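Local structure of aldehyde dehydrogenase (Burkholderia vietnamiensis, 5KF0) at residues Leu91-Ala94 with Leu95-Ala99; Gly100-Ile103 with Asn104-Arg107; Pro325-Pro328 with Ser329-Val332. The protein probably oxidises aldehydes to carboxylic acids with a nicotinamide dinucleotide as hydride acceptor, and holds NADPH in its cofactor pocket. All coordinates share one frame; numbering follows the deposited sequence. Where two conformers were deposited one is given.

Contact 1: Leu91-Ala94 with Leu95-Ala99. With MG (magnesium ion), chain F.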
loop_
_atom_site.group_PDB
_atom_site.type_symbol
_atom_site.label_atom_id
_atom_site.label_comp_id
_atom_site.label_asym_id
_atom_site.label_seq_id
_atom_site.Cartn_x
_atom_site.Cartn_y
_atom_site.Cartn_z
ATOM N N LEU A 91 27.743 -9.964 24.270
ATOM C CA LEU A 91 27.452 -8.666 23.669
ATOM C C LEU A 91 27.131 -7.626 24.732
ATOM O O LEU A 91 27.597 -6.479 24.652
ATOM C CB LEU A 91 26.291 -8.804 22.679
ATOM C CG LEU A 91 26.705 -9.474 21.365
ATOM C CD1 LEU A 91 25.494 -10.064 20.654
ATOM C CD2 LEU A 91 27.436 -8.478 20.473
ATOM N N ALA A 92 26.322 -8.006 25.729
ATOM C CA ALA A 92 25.936 -7.072 26.780
ATOM C C ALA A 92 27.143 -6.624 27.591
ATOM O O ALA A 92 27.270 -5.441 27.925
ATOM C CB ALA A 92 24.890 -7.710 27.695
ATOM N N GLU A 93 28.037 -7.556 27.925
ATOM C CA GLU A 93 29.205 -7.170 28.704
ATOM C C GLU A 93 30.134 -6.279 27.892
ATOM O O GLU A 93 30.684 -5.305 28.417
ATOM C CB GLU A 93 29.961 -8.400 29.210
ATOM C CG GLU A 93 31.308 -8.001 29.807
ATOM C CD GLU A 93 31.980 -9.086 30.615
ATOM O OE1 GLU A 93 31.909 -10.271 30.228
ATOM O OE2 GLU A 93 32.591 -8.735 31.646
ATOM N N ALA A 94 30.335 -6.603 26.610
ATOM C CA ALA A 94 31.177 -5.758 25.767
ATOM C C ALA A 94 30.637 -4.337 25.728
ATOM O O ALA A 94 31.391 -3.364 25.858
ATOM C CB ALA A 94 31.261 -6.337 24.356
ATOM N N LEU A 95 29.320 -4.209 25.582
ATOM C CA LEU A 95 28.692 -2.895 25.559
ATOM C C LEU A 95 28.853 -2.186 26.899
ATOM O O LEU A 95 29.147 -0.985 26.945
ATOM C CB LEU A 95 27.221 -3.056 25.188
ATOM C CG LEU A 95 26.277 -1.870 25.235
ATOM C CD1 LEU A 95 26.830 -0.716 24.407
ATOM C CD2 LEU A 95 24.940 -2.341 24.681
ATOM N N CYS A 96 28.671 -2.914 27.998
ATOM C CA CYS A 96 28.842 -2.338 29.322
ATOM C C CYS A 96 30.244 -1.759 29.484
ATOM O O CYS A 96 30.417 -0.638 29.973
ATOM C CB CYS A 96 28.568 -3.421 30.363
ATOM S SG CYS A 96 28.649 -2.908 32.049
ATOM N N ILE A 97 31.255 -2.509 29.054
ATOM C CA ILE A 97 32.636 -2.078 29.229
ATOM C C ILE A 97 32.945 -0.885 28.331
ATOM O O ILE A 97 33.374 0.175 28.806
ATOM C CB ILE A 97 33.594 -3.249 28.962
ATOM C CG1 ILE A 97 33.407 -4.328 30.023
ATOM C CG2 ILE A 97 35.051 -2.762 28.955
ATOM C CD1 ILE A 97 34.100 -5.631 29.668
ATOM N N GLU A 98 32.748 -1.041 27.017
ATOM C CA GLU A 98 33.283 -0.053 26.088
ATOM C C GLU A 98 32.451 1.223 26.027
ATOM O O GLU A 98 32.982 2.266 25.632
ATOM C CB GLU A 98 33.429 -0.650 24.676
ATOM C CG GLU A 98 32.153 -0.905 23.896
ATOM C CD GLU A 98 32.445 -1.459 22.504
ATOM O OE1 GLU A 98 33.599 -1.305 22.044
ATOM O OE2 GLU A 98 31.534 -2.054 21.881
ATOM N N ALA A 99 31.163 1.169 26.376
ATOM C CA ALA A 99 30.354 2.379 26.439
ATOM C C ALA A 99 30.103 2.846 27.862
ATOM O O ALA A 99 29.528 3.923 28.050
ATOM C CB ALA A 99 29.012 2.176 25.719
HETATM MG MG MG F . 33.748 -10.053 32.393
#

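Contact 2: Gly100-Ile103 with Asn104-Arg107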
loop_
_atom_site.group_PDB
_atom_site.type_symbol
_atom_site.label_atom_id
_atom_site.label_comp_id
_atom_site.label_asym_id
_atom_site.label_seq_id
_atom_site.Cartn_x
_atom_site.Cartn_y
_atom_site.Cartn_z
ATOM N N GLY A 100 30.528 2.080 28.863
ATOM C CA GLY A 100 30.203 2.419 30.238
ATOM C C GLY A 100 28.717 2.388 30.513
ATOM O O GLY A 100 28.240 3.081 31.418
ATOM N N LYS A 101 27.975 1.582 29.768
ATOM C CA LYS A 101 26.516 1.573 29.824
ATOM C C LYS A 101 26.040 0.614 30.914
ATOM O O LYS A 101 26.453 -0.553 30.926
ATOM C CB LYS A 101 25.943 1.170 28.463
ATOM C CG LYS A 101 24.420 1.153 28.370
ATOM C CD LYS A 101 24.002 0.953 26.894
ATOM C CE LYS A 101 22.490 1.017 26.706
ATOM N NZ LYS A 101 22.167 1.622 25.358
ATOM N N PRO A 102 25.190 1.065 31.837
ATOM C CA PRO A 102 24.699 0.178 32.903
ATOM C C PRO A 102 24.242 -1.171 32.362
ATOM O O PRO A 102 23.580 -1.253 31.327
ATOM C CB PRO A 102 23.537 0.971 33.499
ATOM C CG PRO A 102 24.002 2.403 33.344
ATOM C CD PRO A 102 24.681 2.440 31.990
ATOM N N ILE A 103 24.629 -2.240 33.066
ATOM C CA ILE A 103 24.483 -3.585 32.504
ATOM C C ILE A 103 23.021 -3.899 32.185
ATOM O O ILE A 103 22.724 -4.540 31.166
ATOM C CB ILE A 103 25.120 -4.635 33.441
ATOM C CG1 ILE A 103 25.043 -6.024 32.794
ATOM C CG2 ILE A 103 24.494 -4.627 34.848
ATOM C CD1 ILE A 103 25.827 -6.132 31.484
ATOM N N ASN A 104 22.083 -3.438 33.025
ATOM C CA ASN A 104 20.665 -3.632 32.723
ATOM C C ASN A 104 20.298 -3.033 31.375
ATOM O O ASN A 104 19.539 -3.628 30.600
ATOM C CB ASN A 104 19.789 -2.992 33.803
ATOM C CG ASN A 104 19.848 -3.723 35.118
ATOM O OD1 ASN A 104 20.070 -4.936 35.162
ATOM N ND2 ASN A 104 19.635 -2.991 36.210
ATOM N N ASP A 105 20.794 -1.832 31.094
ATOM C CA ASP A 105 20.461 -1.163 29.847
ATOM C C ASP A 105 21.264 -1.715 28.679
ATOM O O ASP A 105 20.781 -1.711 27.536
ATOM C CB ASP A 105 20.676 0.337 30.008
ATOM C CG ASP A 105 19.802 0.910 31.105
ATOM O OD1 ASP A 105 18.565 0.811 30.979
ATOM O OD2 ASP A 105 20.335 1.434 32.097
ATOM N N SER A 106 22.481 -2.192 28.943
ATOM C CA SER A 106 23.229 -2.897 27.908
ATOM C C SER A 106 22.479 -4.140 27.458
ATOM O O SER A 106 22.368 -4.407 26.258
ATOM C CB SER A 106 24.622 -3.274 28.423
ATOM O OG SER A 106 25.427 -2.128 28.653
ATOM N N ARG A 107 21.961 -4.920 28.409
ATOM C CA ARG A 107 21.142 -6.068 28.046
ATOM C C ARG A 107 19.936 -5.630 27.223
ATOM O O ARG A 107 19.573 -6.283 26.232
ATOM C CB ARG A 107 20.708 -6.810 29.315
ATOM C CG ARG A 107 21.852 -7.551 29.987
ATOM C CD ARG A 107 21.471 -8.030 31.390
ATOM N NE ARG A 107 22.582 -8.738 32.022
ATOM C CZ ARG A 107 22.750 -8.855 33.337
ATOM N NH1 ARG A 107 21.889 -8.290 34.171
ATOM N NH2 ARG A 107 23.786 -9.529 33.819
#

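Contact 3: Pro325-Pro328 with Ser329-Val332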
loop_
_atom_site.group_PDB
_atom_site.type_symbol
_atom_site.label_atom_id
_atom_site.label_comp_id
_atom_site.label_asym_id
_atom_site.label_seq_id
_atom_site.Cartn_x
_atom_site.Cartn_y
_atom_site.Cartn_z
ATOM N N PRO A 325 28.855 0.727 36.170
ATOM C CA PRO A 325 27.813 0.170 35.290
ATOM C C PRO A 325 27.720 -1.349 35.351
ATOM O O PRO A 325 26.692 -1.901 34.936
ATOM C CB PRO A 325 28.222 0.666 33.895
ATOM C CG PRO A 325 29.690 0.937 34.009
ATOM C CD PRO A 325 29.907 1.427 35.410
ATOM N N LYS A 326 28.731 -2.038 35.899
ATOM C CA LYS A 326 28.642 -3.482 36.091
ATOM C C LYS A 326 27.698 -3.856 37.227
ATOM O O LYS A 326 27.273 -5.012 37.318
ATOM C CB LYS A 326 30.039 -4.052 36.356
ATOM C CG LYS A 326 30.997 -3.790 35.203
ATOM C CD LYS A 326 32.403 -4.293 35.516
ATOM C CE LYS A 326 33.354 -3.128 35.764
ATOM N NZ LYS A 326 33.479 -2.212 34.577
ATOM N N ASP A 327 27.373 -2.909 38.091
ATOM C CA ASP A 327 26.458 -3.154 39.197
ATOM C C ASP A 327 25.029 -3.131 38.661
ATOM O O ASP A 327 24.628 -2.137 38.044
ATOM C CB ASP A 327 26.683 -2.078 40.256
ATOM C CG ASP A 327 25.836 -2.259 41.507
ATOM O OD1 ASP A 327 24.887 -3.062 41.529
ATOM O OD2 ASP A 327 26.131 -1.554 42.485
ATOM N N PRO A 328 24.249 -4.204 38.821
ATOM C CA PRO A 328 22.879 -4.190 38.280
ATOM C C PRO A 328 21.970 -3.183 38.958
ATOM O O PRO A 328 20.871 -2.940 38.444
ATOM C CB PRO A 328 22.389 -5.628 38.513
ATOM C CG PRO A 328 23.225 -6.129 39.655
ATOM C CD PRO A 328 24.582 -5.505 39.435
ATOM N N SER A 329 22.377 -2.585 40.077
ATOM C CA SER A 329 21.578 -1.526 40.683
ATOM C C SER A 329 21.920 -0.144 40.141
ATOM O O SER A 329 21.221 0.822 40.467
ATOM C CB SER A 329 21.730 -1.529 42.208
ATOM O OG SER A 329 23.025 -1.119 42.611
ATOM N N THR A 330 22.952 -0.023 39.312
ATOM C CA THR A 330 23.326 1.279 38.780
ATOM C C THR A 330 22.357 1.706 37.687
ATOM O O THR A 330 22.077 0.944 36.759
ATOM C CB THR A 330 24.749 1.243 38.230
ATOM O OG1 THR A 330 25.650 1.103 39.329
ATOM C CG2 THR A 330 25.059 2.535 37.453
ATOM N N PHE A 331 21.842 2.929 37.806
ATOM C CA PHE A 331 21.103 3.541 36.716
ATOM C C PHE A 331 21.890 4.634 36.017
ATOM O O PHE A 331 21.781 4.771 34.801
ATOM C CB PHE A 331 19.773 4.111 37.230
ATOM C CG PHE A 331 18.805 4.472 36.135
ATOM C CD1 PHE A 331 18.219 3.485 35.352
ATOM C CD2 PHE A 331 18.487 5.793 35.878
ATOM C CE1 PHE A 331 17.331 3.815 34.339
ATOM C CE2 PHE A 331 17.592 6.124 34.877
ATOM C CZ PHE A 331 17.016 5.142 34.106
ATOM N N VAL A 332 22.712 5.383 36.747
ATOM C CA VAL A 332 23.516 6.463 36.181
ATOM C C VAL A 332 24.973 6.002 36.173
ATOM O O VAL A 332 25.646 6.016 37.208
ATOM C CB VAL A 332 23.338 7.765 36.969
ATOM C CG1 VAL A 332 24.233 8.870 36.409
ATOM C CG2 VAL A 332 21.862 8.182 36.943
HETATM O O HOH W 1 22.791 -1.722 35.645
HETATM O O HOH W 2 25.637 1.343 41.984
#

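Contact 1: Leu91-Ala94 with Leu95-Ala99
Helix 88-99 carries E93 and I97 one turn apart, where their side chains run side by side in the same direction. The backbone supplies the regular i to i+4 ladder, for example I97 N to E93 O at 2.9 Å and E98 N to A94 O at 2.9 Å. In E93, CG stands anti to the backbone N (chi1 170°) and the chain stays extended, which carries the carboxylate well clear of the helix. E93 OE2 binds magnesium at 1.9 Å; OE1 of the same carboxylate lies farther off and is not a ligand. I97 lays CD1 against E93 CG at 3.7 Å, a nonpolar flank to the glutamate stem. H6 and H8, from the histidine run of an apparent purification tag, complete the protein ligands of the ion, so the site probably says little about the native enzyme. E98 turns otherwise: its chi1 of 72° folds CG back to 3.2 Å from A94 O, and its two carboxylate oxygens accept the amides of V192 and G193 at the start of helix 192-202. The metal at E93 and the helix N-terminus at E98 would each be expected to stabilise a carboxylate anion.

Contact 2: Gly100-Ile103 with Asn104-Arg107
S106 reaches back along the chain to K101, its OG donating to K101 O over 2.9 Å. The hydroxyl comes in from above the carbonyl plane, 59° out of it, placed there by a chi1 of -67° that sets OG beside its own backbone N. The lysine stem lies along the same hydroxyl, with CB 3.3 Å from S106 OG, and farther out K101 CE passes D105 O at 3.3 Å. One residue on, P102 O accepts S106 N at 2.8 Å and, weakly, D105 N. The pyrrolidine ring of P102 also meets the aspartate, CB to D105 OD2 at 3.5 Å. On another flank I103 and R107 meet: with CG1 anti to the backbone N (chi1 -176°), the isoleucine sets that methylene over the centre of one face of the guanidinium, 3.6 Å above its plane, so the flat cation rests on hydrocarbon. Farther out, the ammonium of K101 is gripped by a salt bridge to E109 and by hydrogen bonds to Q288 and Y287, which tie the stem down at its far end. G100, with positive phi, is the first residue after helix 88-99 to leave helical backbone angles. What results is a short link between consecutive helices: P102 takes the N-cap position of helix 103-123, and a serine in the first turn bonds through OG to K101 O, the carbonyl preceding the cap.

Contact 3: Pro325-Pro328 with Ser329-Val332
D327 holds the turn through two backbone amides and two different oxygens. S329 N donates to D327 OD1 at 2.9 Å with a nearly straight N-H...O angle of 168°, meeting the carboxylate from above its plane rather than at its rim. T330 N donates to D327 O at 3.0 Å. The aspartate reaches its amide because CG lies anti to the backbone N (chi1 -177°), which swings the carboxylate over the following residues; S329 OG adds a weak bond to the same D327 OD1. Two waters close further bridges between the ends of the turn. One donates to both D327 O and T330 O, giving that aspartate carbonyl a second donor beside the amide; the other donates to D327 OD2 and, at 2.7 Å, to T330 OG1. The threonine hydroxyl is bonded also to D324 O, just before the segment. Packing is lighter: T330 OG1 lies 3.5 Å from D327 CB, and T330 CG2 approaches P325 CA at 4.2 Å. Just before the turn K326 forms a salt bridge with D33; just after it F331 packs on F283 and Y286 of helix 274-286. The sequence D327-P328-S329-T330 is an Asx-Pro turn: a type I beta turn closed by T330 N to D327 O, in which the side chain of D327 also accepts the amide of S329, the residue after the proline, here between helices 306-319 and 338-353.

How the contacts relate
Contacts 1 and 2 follow directly along the chain, their centres about 7 Å apart, one on helix 88-99 and the other where helix 103-123 starts. The helices meet beside the link between them, with C96 N and S106 OG 3.4 Å apart in packing contact. Contact 3 comes more than two hundred residues later, yet its centre lies about 7 Å from that of contact 2 and about 13 Å from that of contact 1. A probable hydrogen bond, I103 N to P325 O at 2.8 Å, joins the late loop to the helix start, and C96 SG packs against P325 O. Sequence-distant pieces of the aldehyde dehydrogenase fold thus converge on the link between helices 88-99 and 103-123.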